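Long-range contact in ABC transporter substrate binding protein (Ribose) (Agrobacterium vitis S4, PDB 4WT7), which binds the sugar alcohol D-allitol and probably serves as the carbohydrate-binding component of an ABC transporter: residues K220-T234 with I245-L259. Residues are numbered along the deposited sequence; the frame is centred on the assembly and turned at random.
Sequences KAIWSAWDIPQLGAT and IKTYGVDGSPEVLQL. With X9X (D-allitol), chain C.
Lys220 O receives Lys246 N (3.0 Å), and Ile222 then bonds twice, its N giving to Lys246 O and its O accepting from Tyr248 N, in the ladder of parallel strands 221-224 and 246-249, whose N-to-C directions differ by 13°. A water bridges Ile222 O, Tyr248 O and Ser224 OG toward the C-terminal ends of the two strands.

Asp227 is held through both carboxylate oxygens. Its CG stands between the backbone N and carbonyl carbon (chi1 73°), which turns the carboxylate toward Ser253. Both oxygens use syn lone pairs: OD1 takes Ser253 OG at 2.6 Å and OD2 takes Ser253 N at 2.8 Å, a fork that ties Asp227 to the residue just before helix 254-259. Thr247 OG1 donates to Thr234 OG1 (2.8 Å), which itself donates to Gln230 O one turn back. Gln230, extended, lays its amide beside Thr247-Gly249; NE2 bonds only weakly to Thr247 OG1 and has a firmer partner in Ala269 O. Gln230 OE1 lies 3.2 Å from Gly249 CA, where a side chain would collide with it.

Apolar contacts join the two helices; the axes of segments 227-234 and 254-259 cross at 47°. Leu231 CD1 presses tightly on Leu259 CD1 (3.4 Å), the side chains roughly perpendicular, while Val256 CG2 packs on Leu231 CB. On the sheet face away from Ile222 and Thr247, Ala221 CB abuts the edge of the Tyr248 ring.

At the strand ends, Asp251 accepts OAD of allitol on OD1 and OAF on OD2 (2.6 Å), with Gln273 also bonding OD1. The Trp226 ring receives allitol CAI over one face, with Pro229 CD beneath the other. This is a right-handed beta-alpha-beta unit of a periplasmic binding protein lobe, whose strand-end loops line the sugar cleft between the two lobes.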
loop_
_atom_site.group_PDB
_atom_site.type_symbol
_atom_site.label_atom_id
_atom_site.label_comp_id
_atom_site.label_asym_id
_atom_site.label_seq_id
_atom_site.Cartn_x
_atom_site.Cartn_y
_atom_site.Cartn_z
ATOM N N LYS A 220 -18.491 14.585 -4.045
ATOM C CA LYS A 220 -18.891 13.513 -4.954
ATOM C C LYS A 220 -18.065 12.262 -4.742
ATOM O O LYS A 220 -18.538 11.144 -5.031
ATOM C CB LYS A 220 -18.812 13.962 -6.411
ATOM C CG LYS A 220 -19.583 15.232 -6.692
ATOM C CD LYS A 220 -20.779 15.058 -7.612
ATOM C CE LYS A 220 -20.325 14.610 -9.001
ATOM N NZ LYS A 220 -20.948 15.359 -10.135
ATOM N N ALA A 221 -16.843 12.429 -4.233
ATOM C CA ALA A 221 -15.981 11.287 -3.998
ATOM C C ALA A 221 -15.041 11.478 -2.804
ATOM O O ALA A 221 -14.793 12.615 -2.340
ATOM C CB ALA A 221 -15.173 10.991 -5.238
ATOM N N ILE A 222 -14.543 10.352 -2.310
ATOM C CA ILE A 222 -13.511 10.342 -1.297
ATOM C C ILE A 222 -12.440 9.339 -1.741
ATOM O O ILE A 222 -12.734 8.139 -1.984
ATOM C CB ILE A 222 -14.053 9.924 0.054
ATOM C CG1 ILE A 222 -15.272 10.773 0.411
ATOM C CG2 ILE A 222 -12.982 10.051 1.118
ATOM C CD1 ILE A 222 -15.800 10.459 1.743
ATOM N N TRP A 223 -11.229 9.845 -1.844
ATOM C CA TRP A 223 -10.089 9.099 -2.349
ATOM C C TRP A 223 -9.110 8.829 -1.225
ATOM O O TRP A 223 -8.892 9.682 -0.360
ATOM C CB TRP A 223 -9.390 9.931 -3.420
ATOM C CG TRP A 223 -8.141 9.301 -4.050
ATOM C CD1 TRP A 223 -8.084 8.637 -5.241
ATOM C CD2 TRP A 223 -6.799 9.292 -3.527
ATOM N NE1 TRP A 223 -6.799 8.221 -5.498
ATOM C CE2 TRP A 223 -5.990 8.599 -4.460
ATOM C CE3 TRP A 223 -6.200 9.793 -2.366
ATOM C CZ2 TRP A 223 -4.612 8.403 -4.269
ATOM C CZ3 TRP A 223 -4.854 9.592 -2.165
ATOM C CH2 TRP A 223 -4.065 8.907 -3.116
ATOM N N SER A 224 -8.499 7.652 -1.271
ATOM C CA SER A 224 -7.458 7.266 -0.338
ATOM C C SER A 224 -6.447 6.434 -1.100
ATOM O O SER A 224 -6.792 5.807 -2.098
ATOM C CB SER A 224 -8.077 6.421 0.767
ATOM O OG SER A 224 -9.154 7.134 1.346
ATOM N N ALA A 225 -5.225 6.365 -0.589
ATOM C CA ALA A 225 -4.133 5.705 -1.309
ATOM C C ALA A 225 -4.106 4.200 -1.026
ATOM O O ALA A 225 -3.432 3.430 -1.730
ATOM C CB ALA A 225 -2.790 6.357 -0.937
ATOM N N TRP A 226 -4.841 3.799 0.013
ATOM C CA TRP A 226 -5.011 2.413 0.393
ATOM C C TRP A 226 -6.407 2.301 1.003
ATOM O O TRP A 226 -7.025 3.307 1.287
ATOM C CB TRP A 226 -3.922 1.947 1.359
ATOM C CG TRP A 226 -3.839 2.751 2.608
ATOM C CD1 TRP A 226 -3.605 4.098 2.710
ATOM C CD2 TRP A 226 -3.954 2.264 3.934
ATOM N NE1 TRP A 226 -3.599 4.487 4.030
ATOM C CE2 TRP A 226 -3.799 3.378 4.807
ATOM C CE3 TRP A 226 -4.157 1.013 4.486
ATOM C CZ2 TRP A 226 -3.878 3.252 6.200
ATOM C CZ3 TRP A 226 -4.222 0.888 5.858
ATOM C CH2 TRP A 226 -4.091 1.996 6.698
ATOM N N ASP A 227 -6.882 1.097 1.258
ATOM C CA ASP A 227 -8.330 0.909 1.365
ATOM C C ASP A 227 -8.931 0.816 2.780
ATOM O O ASP A 227 -10.141 0.791 2.925
ATOM C CB ASP A 227 -8.795 -0.213 0.426
ATOM C CG ASP A 227 -8.411 -1.620 0.898
ATOM O OD1 ASP A 227 -7.727 -1.761 1.939
ATOM O OD2 ASP A 227 -8.823 -2.579 0.188
ATOM N N ILE A 228 -8.093 0.824 3.817
ATOM C CA ILE A 228 -8.608 0.815 5.173
ATOM C C ILE A 228 -9.242 2.155 5.572
ATOM O O ILE A 228 -10.323 2.156 6.193
ATOM C CB ILE A 228 -7.523 0.317 6.161
ATOM C CG1 ILE A 228 -7.038 -1.078 5.717
ATOM C CG2 ILE A 228 -8.046 0.248 7.568
ATOM C CD1 ILE A 228 -8.180 -2.094 5.417
ATOM N N PRO A 229 -8.625 3.295 5.196
ATOM C CA PRO A 229 -9.362 4.564 5.394
ATOM C C PRO A 229 -10.637 4.576 4.534
ATOM O O PRO A 229 -11.710 5.077 4.958
ATOM C CB PRO A 229 -8.390 5.626 4.905
ATOM C CG PRO A 229 -7.026 4.968 5.013
ATOM C CD PRO A 229 -7.226 3.508 4.790
ATOM N N GLN A 230 -10.532 4.000 3.336
ATOM C CA GLN A 230 -11.699 3.856 2.479
ATOM C C GLN A 230 -12.831 3.183 3.251
ATOM O O GLN A 230 -13.968 3.623 3.185
ATOM C CB GLN A 230 -11.376 3.091 1.194
ATOM C CG GLN A 230 -12.525 3.002 0.190
ATOM C CD GLN A 230 -12.188 2.083 -0.997
ATOM O OE1 GLN A 230 -11.147 1.408 -1.018
ATOM N NE2 GLN A 230 -13.076 2.053 -1.982
ATOM N N LEU A 231 -12.508 2.114 3.972
ATOM C CA LEU A 231 -13.494 1.369 4.763
ATOM C C LEU A 231 -14.172 2.278 5.805
ATOM O O LEU A 231 -15.387 2.325 5.890
ATOM C CB LEU A 231 -12.807 0.201 5.472
ATOM C CG LEU A 231 -13.624 -0.738 6.370
ATOM C CD1 LEU A 231 -14.873 -1.220 5.642
ATOM C CD2 LEU A 231 -12.729 -1.934 6.816
ATOM N N GLY A 232 -13.378 3.003 6.584
ATOM C CA GLY A 232 -13.918 4.029 7.466
ATOM C C GLY A 232 -14.814 5.056 6.772
ATOM O O GLY A 232 -15.913 5.350 7.237
ATOM N N ALA A 233 -14.309 5.623 5.681
ATOM C CA ALA A 233 -15.042 6.554 4.837
ATOM C C ALA A 233 -16.418 6.022 4.431
ATOM O O ALA A 233 -17.424 6.709 4.596
ATOM C CB ALA A 233 -14.216 6.869 3.593
ATOM N N THR A 234 -16.428 4.807 3.895
ATOM C CA THR A 234 -17.628 4.193 3.344
ATOM C C THR A 234 -18.679 4.043 4.447
ATOM O O THR A 234 -19.841 4.448 4.294
ATOM C CB THR A 234 -17.255 2.835 2.703
ATOM O OG1 THR A 234 -16.275 3.076 1.689
ATOM C CG2 THR A 234 -18.466 2.144 2.085
ATOM N N ILE A 245 -22.323 9.861 -2.315
ATOM C CA ILE A 245 -20.857 10.019 -2.374
ATOM C C ILE A 245 -20.166 8.679 -2.650
ATOM O O ILE A 245 -20.515 7.676 -2.025
ATOM C CB ILE A 245 -20.322 10.593 -1.044
ATOM C CG1 ILE A 245 -20.923 11.977 -0.786
ATOM C CG2 ILE A 245 -18.805 10.666 -1.050
ATOM C CD1 ILE A 245 -20.654 12.511 0.593
ATOM N N LYS A 246 -19.194 8.660 -3.568
ATOM C CA LYS A 246 -18.486 7.417 -3.942
ATOM C C LYS A 246 -17.087 7.350 -3.338
ATOM O O LYS A 246 -16.380 8.357 -3.275
ATOM C CB LYS A 246 -18.353 7.307 -5.468
ATOM C CG LYS A 246 -19.698 7.132 -6.206
ATOM C CD LYS A 246 -19.550 7.345 -7.726
ATOM C CE LYS A 246 -20.839 7.028 -8.466
ATOM N NZ LYS A 246 -21.951 7.789 -7.885
ATOM N N THR A 247 -16.658 6.160 -2.927
ATOM C CA THR A 247 -15.315 6.035 -2.350
ATOM C C THR A 247 -14.365 5.197 -3.208
ATOM O O THR A 247 -14.791 4.349 -3.995
ATOM C CB THR A 247 -15.350 5.524 -0.877
ATOM O OG1 THR A 247 -15.560 4.099 -0.834
ATOM C CG2 THR A 247 -16.480 6.232 -0.114
ATOM N N TYR A 248 -13.063 5.443 -3.012
ATOM C CA TYR A 248 -12.032 4.893 -3.888
ATOM C C TYR A 248 -10.792 4.530 -3.085
ATOM O O TYR A 248 -10.432 5.244 -2.171
ATOM C CB TYR A 248 -11.667 5.933 -4.959
ATOM C CG TYR A 248 -12.820 6.227 -5.872
ATOM C CD1 TYR A 248 -13.066 5.437 -6.997
ATOM C CD2 TYR A 248 -13.696 7.253 -5.591
ATOM C CE1 TYR A 248 -14.125 5.682 -7.819
ATOM C CE2 TYR A 248 -14.811 7.487 -6.404
ATOM C CZ TYR A 248 -15.016 6.701 -7.513
ATOM O OH TYR A 248 -16.099 6.954 -8.324
ATOM N N GLY A 249 -10.147 3.416 -3.438
ATOM C CA GLY A 249 -8.929 3.014 -2.759
ATOM C C GLY A 249 -8.128 1.887 -3.407
ATOM O O GLY A 249 -8.394 1.446 -4.537
ATOM N N VAL A 250 -7.137 1.417 -2.654
ATOM C CA VAL A 250 -6.203 0.434 -3.146
ATOM C C VAL A 250 -5.887 -0.600 -2.074
ATOM O O VAL A 250 -5.920 -0.287 -0.878
ATOM C CB VAL A 250 -4.879 1.159 -3.547
ATOM C CG1 VAL A 250 -3.869 0.187 -4.087
ATOM C CG2 VAL A 250 -5.162 2.268 -4.524
ATOM N N ASP A 251 -5.582 -1.817 -2.543
ATOM C CA ASP A 251 -5.087 -2.980 -1.784
ATOM C C ASP A 251 -5.955 -4.232 -2.057
ATOM O O ASP A 251 -5.438 -5.352 -2.119
ATOM C CB ASP A 251 -5.013 -2.743 -0.271
ATOM C CG ASP A 251 -3.830 -1.896 0.138
ATOM O OD1 ASP A 251 -3.120 -1.419 -0.763
ATOM O OD2 ASP A 251 -3.657 -1.679 1.372
ATOM N N GLY A 252 -7.268 -4.025 -2.222
ATOM C CA GLY A 252 -8.204 -5.137 -2.265
ATOM C C GLY A 252 -8.208 -5.982 -0.998
ATOM O O GLY A 252 -8.141 -7.212 -1.053
ATOM N N SER A 253 -8.261 -5.340 0.158
ATOM C CA SER A 253 -8.513 -6.086 1.384
ATOM C C SER A 253 -9.899 -6.720 1.221
ATOM O O SER A 253 -10.774 -6.121 0.635
ATOM C CB SER A 253 -8.461 -5.167 2.620
ATOM O OG SER A 253 -7.342 -4.306 2.557
ATOM N N PRO A 254 -10.082 -7.945 1.718
ATOM C CA PRO A 254 -11.357 -8.655 1.506
ATOM C C PRO A 254 -12.557 -7.892 2.038
ATOM O O PRO A 254 -13.600 -7.835 1.385
ATOM C CB PRO A 254 -11.190 -9.948 2.306
ATOM C CG PRO A 254 -9.720 -10.158 2.403
ATOM C CD PRO A 254 -9.072 -8.792 2.380
ATOM N N GLU A 255 -12.422 -7.338 3.229
ATOM C CA GLU A 255 -13.525 -6.617 3.842
ATOM C C GLU A 255 -13.993 -5.427 2.982
ATOM O O GLU A 255 -15.159 -5.064 3.019
ATOM C CB GLU A 255 -13.156 -6.198 5.265
ATOM C CG GLU A 255 -11.888 -5.299 5.367
ATOM C CD GLU A 255 -10.529 -6.061 5.582
ATOM O OE1 GLU A 255 -10.269 -7.149 4.970
ATOM O OE2 GLU A 255 -9.711 -5.521 6.378
ATOM N N VAL A 256 -13.107 -4.841 2.173
ATOM C CA VAL A 256 -13.492 -3.693 1.333
ATOM C C VAL A 256 -14.000 -4.104 -0.040
ATOM O O VAL A 256 -14.955 -3.519 -0.550
ATOM C CB VAL A 256 -12.316 -2.689 1.142
ATOM C CG1 VAL A 256 -12.723 -1.534 0.247
ATOM C CG2 VAL A 256 -11.882 -2.177 2.485
ATOM N N LEU A 257 -13.374 -5.122 -0.624
ATOM C CA LEU A 257 -13.863 -5.726 -1.866
ATOM C C LEU A 257 -15.324 -6.132 -1.756
ATOM O O LEU A 257 -16.098 -5.937 -2.690
ATOM C CB LEU A 257 -13.038 -6.951 -2.221
ATOM C CG LEU A 257 -11.648 -6.640 -2.765
ATOM C CD1 LEU A 257 -11.001 -7.850 -3.350
ATOM C CD2 LEU A 257 -11.706 -5.513 -3.792
ATOM N N GLN A 258 -15.690 -6.689 -0.609
ATOM C CA GLN A 258 -17.067 -7.113 -0.399
ATOM C C GLN A 258 -18.006 -5.921 -0.247
ATOM O O GLN A 258 -19.177 -6.034 -0.537
ATOM C CB GLN A 258 -17.179 -8.110 0.752
ATOM C CG GLN A 258 -16.942 -7.555 2.146
ATOM C CD GLN A 258 -16.707 -8.687 3.169
ATOM O OE1 GLN A 258 -16.046 -9.676 2.844
ATOM N NE2 GLN A 258 -17.275 -8.557 4.388
ATOM N N LEU A 259 -17.478 -4.756 0.127
ATOM C CA LEU A 259 -18.264 -3.526 0.050
ATOM C C LEU A 259 -18.472 -3.084 -1.408
ATOM O O LEU A 259 -19.586 -2.721 -1.822
ATOM C CB LEU A 259 -17.628 -2.386 0.870
ATOM C CG LEU A 259 -17.590 -2.492 2.399
ATOM C CD1 LEU A 259 -17.067 -1.208 2.983
ATOM C CD2 LEU A 259 -18.951 -2.790 3.017
HETATM O OAA X9X C . 1.662 2.842 3.952
HETATM C CAG X9X C . 0.320 2.532 4.063
HETATM C CAI X9X C . -0.273 1.568 3.088
HETATM O OAC X9X C . -0.395 2.127 1.802
HETATM C CAK X9X C . 0.446 0.251 3.120
HETATM O OAE X9X C . 0.452 -0.134 4.440
HETATM C CAL X9X C . -0.322 -0.833 2.362
HETATM O OAF X9X C . -1.614 -0.968 2.843
HETATM C CAJ X9X C . -0.305 -0.757 0.848
HETATM O OAD X9X C . -1.231 0.127 0.318
HETATM C CAH X9X C . 1.053 -0.528 0.217
HETATM O OAB X9X C . 1.220 -1.078 -1.073
HETATM O O HOH W 1 -11.477 6.408 0.086
#